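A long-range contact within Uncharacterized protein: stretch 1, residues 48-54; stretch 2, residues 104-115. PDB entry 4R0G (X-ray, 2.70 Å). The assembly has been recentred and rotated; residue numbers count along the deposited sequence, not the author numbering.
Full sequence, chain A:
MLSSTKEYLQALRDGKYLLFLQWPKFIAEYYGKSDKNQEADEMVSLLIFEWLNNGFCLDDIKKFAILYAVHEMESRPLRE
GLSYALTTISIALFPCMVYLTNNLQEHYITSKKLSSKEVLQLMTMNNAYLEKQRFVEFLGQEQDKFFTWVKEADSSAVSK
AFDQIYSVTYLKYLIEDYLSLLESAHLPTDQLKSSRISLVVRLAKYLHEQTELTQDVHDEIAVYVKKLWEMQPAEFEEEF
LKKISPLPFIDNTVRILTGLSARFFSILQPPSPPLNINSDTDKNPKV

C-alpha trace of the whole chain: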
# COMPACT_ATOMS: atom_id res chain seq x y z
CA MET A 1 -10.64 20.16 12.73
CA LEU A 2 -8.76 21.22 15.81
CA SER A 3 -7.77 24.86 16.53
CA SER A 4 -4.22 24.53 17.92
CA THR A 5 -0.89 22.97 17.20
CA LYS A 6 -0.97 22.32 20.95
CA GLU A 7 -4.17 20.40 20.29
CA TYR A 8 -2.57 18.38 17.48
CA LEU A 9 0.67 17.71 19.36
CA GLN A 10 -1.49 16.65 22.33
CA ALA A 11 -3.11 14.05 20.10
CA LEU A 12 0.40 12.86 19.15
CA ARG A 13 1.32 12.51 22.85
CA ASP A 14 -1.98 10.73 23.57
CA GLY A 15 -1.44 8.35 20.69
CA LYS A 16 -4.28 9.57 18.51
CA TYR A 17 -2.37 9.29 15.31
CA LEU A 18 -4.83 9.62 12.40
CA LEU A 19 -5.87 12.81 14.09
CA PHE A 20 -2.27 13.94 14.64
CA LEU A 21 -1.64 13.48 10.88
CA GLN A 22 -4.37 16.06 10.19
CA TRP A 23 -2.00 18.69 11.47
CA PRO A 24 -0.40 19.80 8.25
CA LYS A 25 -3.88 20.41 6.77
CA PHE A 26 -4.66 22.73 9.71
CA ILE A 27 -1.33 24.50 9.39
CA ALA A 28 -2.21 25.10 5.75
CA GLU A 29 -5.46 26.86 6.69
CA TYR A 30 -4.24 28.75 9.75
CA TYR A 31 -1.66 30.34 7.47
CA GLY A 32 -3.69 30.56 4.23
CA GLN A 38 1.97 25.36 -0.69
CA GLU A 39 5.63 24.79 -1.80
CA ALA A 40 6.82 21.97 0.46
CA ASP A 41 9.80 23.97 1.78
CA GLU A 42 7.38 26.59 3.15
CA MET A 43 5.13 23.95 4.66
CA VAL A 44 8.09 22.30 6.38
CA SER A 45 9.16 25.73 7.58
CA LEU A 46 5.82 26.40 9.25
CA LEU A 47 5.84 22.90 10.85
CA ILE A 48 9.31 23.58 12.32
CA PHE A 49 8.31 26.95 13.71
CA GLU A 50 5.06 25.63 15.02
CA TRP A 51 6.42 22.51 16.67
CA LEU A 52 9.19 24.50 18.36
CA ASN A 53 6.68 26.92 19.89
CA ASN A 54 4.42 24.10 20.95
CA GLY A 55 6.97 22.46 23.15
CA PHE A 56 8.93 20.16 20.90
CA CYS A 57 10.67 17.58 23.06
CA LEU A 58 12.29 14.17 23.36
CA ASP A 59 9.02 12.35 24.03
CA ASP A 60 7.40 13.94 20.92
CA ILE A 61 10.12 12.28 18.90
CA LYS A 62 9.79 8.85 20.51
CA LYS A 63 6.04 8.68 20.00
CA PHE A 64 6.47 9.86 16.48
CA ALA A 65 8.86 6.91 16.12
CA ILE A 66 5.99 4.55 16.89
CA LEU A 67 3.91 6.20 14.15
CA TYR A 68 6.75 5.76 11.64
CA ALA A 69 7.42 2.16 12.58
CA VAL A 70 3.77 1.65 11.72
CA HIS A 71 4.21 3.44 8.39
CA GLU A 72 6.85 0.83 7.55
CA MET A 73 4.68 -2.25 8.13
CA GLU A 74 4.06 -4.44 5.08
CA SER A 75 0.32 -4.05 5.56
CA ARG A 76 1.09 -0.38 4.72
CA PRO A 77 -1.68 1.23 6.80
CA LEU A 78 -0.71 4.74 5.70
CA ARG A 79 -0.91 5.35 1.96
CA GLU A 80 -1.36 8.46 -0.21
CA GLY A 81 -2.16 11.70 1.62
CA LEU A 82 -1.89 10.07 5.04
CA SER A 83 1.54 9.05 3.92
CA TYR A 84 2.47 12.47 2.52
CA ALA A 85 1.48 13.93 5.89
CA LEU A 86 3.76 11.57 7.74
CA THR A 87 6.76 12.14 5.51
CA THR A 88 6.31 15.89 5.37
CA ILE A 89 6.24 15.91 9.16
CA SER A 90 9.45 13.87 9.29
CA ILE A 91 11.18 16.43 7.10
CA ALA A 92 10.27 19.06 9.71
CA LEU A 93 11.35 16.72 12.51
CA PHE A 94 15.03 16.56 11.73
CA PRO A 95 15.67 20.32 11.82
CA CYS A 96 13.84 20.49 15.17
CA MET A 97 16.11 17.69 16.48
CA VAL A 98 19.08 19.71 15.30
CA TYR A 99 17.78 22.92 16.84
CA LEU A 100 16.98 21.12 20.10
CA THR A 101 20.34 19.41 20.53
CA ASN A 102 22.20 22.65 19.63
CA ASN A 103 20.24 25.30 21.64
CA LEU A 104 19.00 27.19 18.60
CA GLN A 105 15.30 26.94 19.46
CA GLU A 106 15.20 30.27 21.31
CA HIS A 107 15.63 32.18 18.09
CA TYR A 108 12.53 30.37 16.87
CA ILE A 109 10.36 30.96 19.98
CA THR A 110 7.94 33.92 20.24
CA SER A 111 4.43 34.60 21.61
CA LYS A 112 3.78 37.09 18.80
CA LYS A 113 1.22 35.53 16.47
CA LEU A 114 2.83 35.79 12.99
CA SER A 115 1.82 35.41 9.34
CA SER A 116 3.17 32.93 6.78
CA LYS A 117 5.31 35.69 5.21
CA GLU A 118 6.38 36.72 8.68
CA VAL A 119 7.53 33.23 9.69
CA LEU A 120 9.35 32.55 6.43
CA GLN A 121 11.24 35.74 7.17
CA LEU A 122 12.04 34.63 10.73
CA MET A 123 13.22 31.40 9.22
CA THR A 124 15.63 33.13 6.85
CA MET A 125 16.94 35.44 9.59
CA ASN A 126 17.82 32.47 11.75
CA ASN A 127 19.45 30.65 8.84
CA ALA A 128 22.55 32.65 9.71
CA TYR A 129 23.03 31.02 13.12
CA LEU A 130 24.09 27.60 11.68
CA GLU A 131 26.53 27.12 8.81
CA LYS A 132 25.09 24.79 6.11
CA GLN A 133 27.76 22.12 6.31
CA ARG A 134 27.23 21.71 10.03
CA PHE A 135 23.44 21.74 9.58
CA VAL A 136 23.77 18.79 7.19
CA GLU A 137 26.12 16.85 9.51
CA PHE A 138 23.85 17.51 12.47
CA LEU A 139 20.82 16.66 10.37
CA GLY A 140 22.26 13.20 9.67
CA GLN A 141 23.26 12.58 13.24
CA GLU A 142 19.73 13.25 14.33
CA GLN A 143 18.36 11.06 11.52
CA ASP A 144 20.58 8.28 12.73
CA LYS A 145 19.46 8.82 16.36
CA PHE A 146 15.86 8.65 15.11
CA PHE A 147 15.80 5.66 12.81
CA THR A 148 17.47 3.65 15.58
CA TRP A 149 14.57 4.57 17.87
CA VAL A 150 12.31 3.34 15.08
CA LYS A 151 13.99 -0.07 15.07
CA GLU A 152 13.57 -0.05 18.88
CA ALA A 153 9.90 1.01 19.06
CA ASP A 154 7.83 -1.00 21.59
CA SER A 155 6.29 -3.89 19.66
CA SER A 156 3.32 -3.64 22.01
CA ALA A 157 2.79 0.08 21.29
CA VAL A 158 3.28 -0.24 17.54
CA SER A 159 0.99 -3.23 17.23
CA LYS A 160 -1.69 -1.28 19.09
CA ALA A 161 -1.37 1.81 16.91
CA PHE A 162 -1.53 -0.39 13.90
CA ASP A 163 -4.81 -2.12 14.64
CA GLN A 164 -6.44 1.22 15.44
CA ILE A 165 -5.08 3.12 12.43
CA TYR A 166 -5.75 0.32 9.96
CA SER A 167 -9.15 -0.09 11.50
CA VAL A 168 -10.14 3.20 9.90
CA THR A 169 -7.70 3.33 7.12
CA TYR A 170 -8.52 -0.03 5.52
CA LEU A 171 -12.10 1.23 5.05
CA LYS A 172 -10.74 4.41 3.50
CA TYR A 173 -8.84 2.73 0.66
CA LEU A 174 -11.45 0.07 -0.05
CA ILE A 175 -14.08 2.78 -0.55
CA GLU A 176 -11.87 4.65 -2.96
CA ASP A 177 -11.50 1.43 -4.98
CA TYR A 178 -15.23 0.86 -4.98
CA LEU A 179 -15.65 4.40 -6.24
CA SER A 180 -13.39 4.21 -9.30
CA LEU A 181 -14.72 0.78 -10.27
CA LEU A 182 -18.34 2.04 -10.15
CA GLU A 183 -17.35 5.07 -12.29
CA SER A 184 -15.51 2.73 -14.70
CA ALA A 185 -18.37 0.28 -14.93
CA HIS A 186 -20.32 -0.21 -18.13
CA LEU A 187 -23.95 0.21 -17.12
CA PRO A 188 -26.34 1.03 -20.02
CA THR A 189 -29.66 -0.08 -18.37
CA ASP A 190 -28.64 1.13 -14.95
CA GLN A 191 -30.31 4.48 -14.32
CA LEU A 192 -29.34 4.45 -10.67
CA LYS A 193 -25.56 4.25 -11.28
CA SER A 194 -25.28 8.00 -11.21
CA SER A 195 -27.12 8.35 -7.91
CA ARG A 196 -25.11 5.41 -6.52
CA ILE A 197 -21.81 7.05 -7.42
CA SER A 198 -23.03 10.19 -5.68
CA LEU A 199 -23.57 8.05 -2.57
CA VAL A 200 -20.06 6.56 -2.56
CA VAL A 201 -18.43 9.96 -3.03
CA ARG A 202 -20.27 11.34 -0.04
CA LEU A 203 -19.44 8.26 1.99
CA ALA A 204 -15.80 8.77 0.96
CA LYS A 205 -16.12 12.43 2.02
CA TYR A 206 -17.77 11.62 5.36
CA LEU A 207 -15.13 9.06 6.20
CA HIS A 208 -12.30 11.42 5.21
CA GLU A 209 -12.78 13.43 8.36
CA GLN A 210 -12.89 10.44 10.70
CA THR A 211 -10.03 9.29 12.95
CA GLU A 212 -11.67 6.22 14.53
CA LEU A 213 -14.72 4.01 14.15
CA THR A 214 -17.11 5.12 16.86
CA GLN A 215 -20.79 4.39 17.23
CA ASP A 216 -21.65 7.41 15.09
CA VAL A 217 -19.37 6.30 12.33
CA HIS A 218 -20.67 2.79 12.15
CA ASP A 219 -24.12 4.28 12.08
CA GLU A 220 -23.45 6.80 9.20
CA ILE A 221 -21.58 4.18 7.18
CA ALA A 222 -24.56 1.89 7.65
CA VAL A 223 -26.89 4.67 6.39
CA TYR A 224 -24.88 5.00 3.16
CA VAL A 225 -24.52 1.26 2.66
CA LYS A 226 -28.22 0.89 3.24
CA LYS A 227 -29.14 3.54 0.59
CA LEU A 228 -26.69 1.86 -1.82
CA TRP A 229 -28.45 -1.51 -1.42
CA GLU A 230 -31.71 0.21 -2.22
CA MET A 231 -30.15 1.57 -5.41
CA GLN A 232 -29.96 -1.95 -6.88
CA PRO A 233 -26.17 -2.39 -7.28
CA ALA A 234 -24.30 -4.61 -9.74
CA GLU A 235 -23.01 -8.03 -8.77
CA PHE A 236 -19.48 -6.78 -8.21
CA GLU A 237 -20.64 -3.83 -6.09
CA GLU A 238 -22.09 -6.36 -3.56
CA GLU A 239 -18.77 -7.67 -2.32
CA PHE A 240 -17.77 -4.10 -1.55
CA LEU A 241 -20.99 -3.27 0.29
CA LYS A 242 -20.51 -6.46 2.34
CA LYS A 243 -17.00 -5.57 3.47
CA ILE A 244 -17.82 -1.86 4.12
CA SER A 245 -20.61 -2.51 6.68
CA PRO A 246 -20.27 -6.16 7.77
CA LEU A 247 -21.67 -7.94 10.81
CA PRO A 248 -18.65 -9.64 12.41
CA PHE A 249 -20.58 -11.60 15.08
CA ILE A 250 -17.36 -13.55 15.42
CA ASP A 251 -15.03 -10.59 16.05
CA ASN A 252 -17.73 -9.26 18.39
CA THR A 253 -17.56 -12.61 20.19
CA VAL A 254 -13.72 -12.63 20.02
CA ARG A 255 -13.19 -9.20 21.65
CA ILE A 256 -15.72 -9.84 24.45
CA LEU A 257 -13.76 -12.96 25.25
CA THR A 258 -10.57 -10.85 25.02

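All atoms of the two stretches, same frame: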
# COMPACT_ATOMS: atom_id res chain seq x y z
N ILE A 48 8.18 23.46 11.39
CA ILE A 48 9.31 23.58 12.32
C ILE A 48 9.04 24.69 13.35
O ILE A 48 9.20 24.50 14.56
CB ILE A 48 10.65 23.88 11.63
CG1 ILE A 48 11.14 22.65 10.87
CG2 ILE A 48 11.69 24.28 12.69
CD1 ILE A 48 12.02 23.00 9.74
N PHE A 49 8.65 25.85 12.85
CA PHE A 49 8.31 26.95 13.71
C PHE A 49 7.28 26.50 14.70
O PHE A 49 7.47 26.58 15.91
CB PHE A 49 7.69 28.06 12.88
CG PHE A 49 7.23 29.21 13.68
CD1 PHE A 49 8.14 30.04 14.32
CD2 PHE A 49 5.88 29.47 13.82
CE1 PHE A 49 7.73 31.11 15.07
CE2 PHE A 49 5.44 30.54 14.59
CZ PHE A 49 6.37 31.37 15.21
N GLU A 50 6.19 25.97 14.18
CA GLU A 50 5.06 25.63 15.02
C GLU A 50 5.38 24.57 16.11
O GLU A 50 4.98 24.68 17.27
CB GLU A 50 3.91 25.20 14.13
CG GLU A 50 2.60 25.50 14.74
CD GLU A 50 2.26 26.98 14.75
OE1 GLU A 50 2.36 27.62 13.68
OE2 GLU A 50 1.86 27.49 15.81
N TRP A 51 6.14 23.58 15.75
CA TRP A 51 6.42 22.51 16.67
C TRP A 51 7.37 23.01 17.76
O TRP A 51 7.36 22.52 18.88
CB TRP A 51 7.03 21.37 15.87
CG TRP A 51 6.91 20.04 16.48
CD1 TRP A 51 6.57 19.76 17.78
CD2 TRP A 51 7.15 18.79 15.83
NE1 TRP A 51 6.59 18.40 17.97
CE2 TRP A 51 6.93 17.78 16.80
CE3 TRP A 51 7.54 18.42 14.53
CZ2 TRP A 51 7.09 16.41 16.50
CZ3 TRP A 51 7.70 17.06 14.24
CH2 TRP A 51 7.47 16.08 15.21
N LEU A 52 8.22 23.98 17.41
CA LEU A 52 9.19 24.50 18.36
C LEU A 52 8.53 25.43 19.38
O LEU A 52 8.98 25.54 20.53
CB LEU A 52 10.34 25.20 17.62
CG LEU A 52 11.36 24.28 16.92
CD1 LEU A 52 12.48 25.05 16.25
CD2 LEU A 52 11.94 23.27 17.90
N ASN A 53 7.47 26.11 18.97
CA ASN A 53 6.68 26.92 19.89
C ASN A 53 5.66 26.13 20.71
O ASN A 53 5.11 26.61 21.70
CB ASN A 53 6.01 28.05 19.13
CG ASN A 53 7.02 28.99 18.55
OD1 ASN A 53 7.91 29.44 19.24
ND2 ASN A 53 6.92 29.25 17.26
N ASN A 54 5.37 24.93 20.27
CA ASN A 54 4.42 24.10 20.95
C ASN A 54 5.03 23.02 21.81
O ASN A 54 4.42 22.00 22.09
CB ASN A 54 3.21 23.74 20.09
CG ASN A 54 2.34 24.98 19.81
OD1 ASN A 54 1.28 25.18 20.44
ND2 ASN A 54 2.81 25.84 18.89
N LEU A 104 19.40 26.16 19.54
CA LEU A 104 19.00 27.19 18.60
C LEU A 104 17.53 27.56 18.73
O LEU A 104 17.10 28.56 18.16
CB LEU A 104 19.28 26.72 17.15
CG LEU A 104 20.66 26.95 16.51
CD1 LEU A 104 21.35 28.17 17.13
CD2 LEU A 104 21.54 25.72 16.59
N GLN A 105 16.76 26.78 19.48
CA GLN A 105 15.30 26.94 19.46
C GLN A 105 14.83 28.32 19.91
O GLN A 105 13.84 28.83 19.40
CB GLN A 105 14.58 25.81 20.21
CG GLN A 105 14.91 25.72 21.69
CD GLN A 105 16.29 25.15 21.95
OE1 GLN A 105 16.87 25.30 23.04
NE2 GLN A 105 16.84 24.48 20.93
N GLU A 106 15.56 28.95 20.82
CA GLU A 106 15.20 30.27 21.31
C GLU A 106 14.93 31.24 20.18
O GLU A 106 13.96 31.99 20.22
CB GLU A 106 16.28 30.85 22.23
CG GLU A 106 16.24 30.27 23.62
CD GLU A 106 16.09 28.75 23.59
OE1 GLU A 106 16.91 28.10 22.88
OE2 GLU A 106 15.12 28.24 24.20
N HIS A 107 15.76 31.20 19.15
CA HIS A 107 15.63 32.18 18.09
C HIS A 107 14.36 31.90 17.33
O HIS A 107 13.94 32.72 16.51
CB HIS A 107 16.82 32.18 17.13
CG HIS A 107 18.16 32.16 17.82
ND1 HIS A 107 18.72 31.00 18.33
CD2 HIS A 107 19.05 33.15 18.07
CE1 HIS A 107 19.90 31.29 18.87
NE2 HIS A 107 20.11 32.58 18.72
N TYR A 108 13.79 30.72 17.53
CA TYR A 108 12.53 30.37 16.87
C TYR A 108 11.28 30.63 17.73
O TYR A 108 10.17 30.70 17.20
CB TYR A 108 12.60 28.93 16.33
CG TYR A 108 13.69 28.73 15.29
CD1 TYR A 108 13.43 28.92 13.93
CD2 TYR A 108 15.00 28.38 15.67
CE1 TYR A 108 14.42 28.76 12.98
CE2 TYR A 108 16.00 28.22 14.73
CZ TYR A 108 15.71 28.41 13.38
OH TYR A 108 16.72 28.25 12.44
N ILE A 109 11.48 30.86 19.03
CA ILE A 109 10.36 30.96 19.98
C ILE A 109 9.88 32.38 20.28
O ILE A 109 10.65 33.20 20.78
CB ILE A 109 10.67 30.26 21.31
CG1 ILE A 109 10.67 28.75 21.12
CG2 ILE A 109 9.61 30.61 22.33
CD1 ILE A 109 11.26 27.97 22.30
N THR A 110 8.62 32.65 19.94
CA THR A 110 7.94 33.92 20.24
C THR A 110 6.43 33.72 20.47
O THR A 110 5.80 32.86 19.82
CB THR A 110 8.00 34.91 19.07
OG1 THR A 110 6.90 34.64 18.19
CG2 THR A 110 9.31 34.80 18.30
N SER A 111 5.87 34.55 21.35
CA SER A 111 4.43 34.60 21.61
C SER A 111 3.68 35.45 20.58
O SER A 111 2.46 35.42 20.53
CB SER A 111 4.14 35.17 23.00
OG SER A 111 5.18 34.86 23.91
N LYS A 112 4.42 36.21 19.77
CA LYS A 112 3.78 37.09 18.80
C LYS A 112 3.16 36.23 17.72
O LYS A 112 3.86 35.46 17.06
CB LYS A 112 4.80 38.05 18.16
CG LYS A 112 4.15 39.11 17.26
CD LYS A 112 5.18 39.87 16.41
CE LYS A 112 6.53 40.01 17.12
NZ LYS A 112 7.54 40.62 16.20
N LYS A 113 1.85 36.36 17.49
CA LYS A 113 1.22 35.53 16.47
C LYS A 113 1.58 36.07 15.07
O LYS A 113 1.18 37.17 14.72
CB LYS A 113 -0.31 35.48 16.68
N LEU A 114 2.29 35.28 14.26
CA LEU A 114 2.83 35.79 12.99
C LEU A 114 2.07 35.32 11.75
O LEU A 114 1.24 34.42 11.83
CB LEU A 114 4.31 35.38 12.85
CG LEU A 114 5.33 35.99 13.80
CD1 LEU A 114 6.64 35.24 13.69
CD2 LEU A 114 5.52 37.45 13.45
N SER A 115 2.41 35.88 10.59
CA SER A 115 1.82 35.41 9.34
C SER A 115 2.79 34.49 8.60
O SER A 115 3.96 34.34 9.00
CB SER A 115 1.43 36.59 8.45
OG SER A 115 2.57 37.23 7.93

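Three residues on the last turn and a half of a helix, Phe-49, Leu-52 and Asn-53, make every close contact from stretch 1; together the two stretches bury 384 Å², with apolar packing and one weak hydrogen bond among the contacts. Glu-50 and Trp-51 lie out of reach of stretch 2, as expected for a helix that presents one side to its partner.

At the start of stretch 2, Leu-104 makes no cross-contact but organises the local backbone: its O accepts bonds from His-107 N at 3.1 Å and His-107 ND1 at 2.9 Å, the latter with an N-H...acceptor angle of 166°. Gln-105 directs its CA-to-CB bond toward the helix, and its CB lies 4.3 Å from Leu-52 CD2. The amide end leads away, so the aliphatic base of this polar side chain supplies the contact. Glu-106 and His-107 are out of reach, although Glu-106 O helps to shape the bend by accepting Ile-109 N at 3.0 Å.

Tyr-108 is central. Its CA lies 6.3 Å from the CA of Phe-49, and its CB points toward the helix. Tyr-108 CB packs 3.9 Å from Leu-52 CD1. Leu-52, in the m,t rotamer, packs its branched end against both Gln-105 and Tyr-108, an apolar side chain suited to this buried site. The Tyr-108 carbonyl is also covered: its O lies 3.3 Å from Phe-49 CE1. Phe-49 points its CB sideways, but with chi1 at 176° the ring end comes nearer to stretch 2.

The closest backbone approach follows, 5.5 Å between the CA atoms of Ile-109 and Asn-53. Ile-109 CG1 packs 3.7 Å from Leu-52 O, while its CA lies 3.0 Å from Asn-53 OD1. That same oxygen accepts the one hydrogen bond between the stretches, from Thr-110 N at 3.4 Å; the length and the 141° angle mark it as weak. An asparagine side chain suits this place because its short amide can offer an acceptor to a backbone NH beside the helix end. Thr-110 OG1 sits at the edge of the Phe-49 ring, 4.5 Å from CZ, and receives a weak bond from Lys-112 N at 3.3 Å.

Ser-111 and Lys-113 point their CB atoms away and are exposed, and Lys-112 makes no close contact with the helix. The chain returns at Leu-114, whose CB points toward stretch 1 and whose CD1 meets Phe-49 CZ at 4.2 Å, adding an apolar contact to this buried ring. Ser-115 leaves the contact to cap the helix that follows.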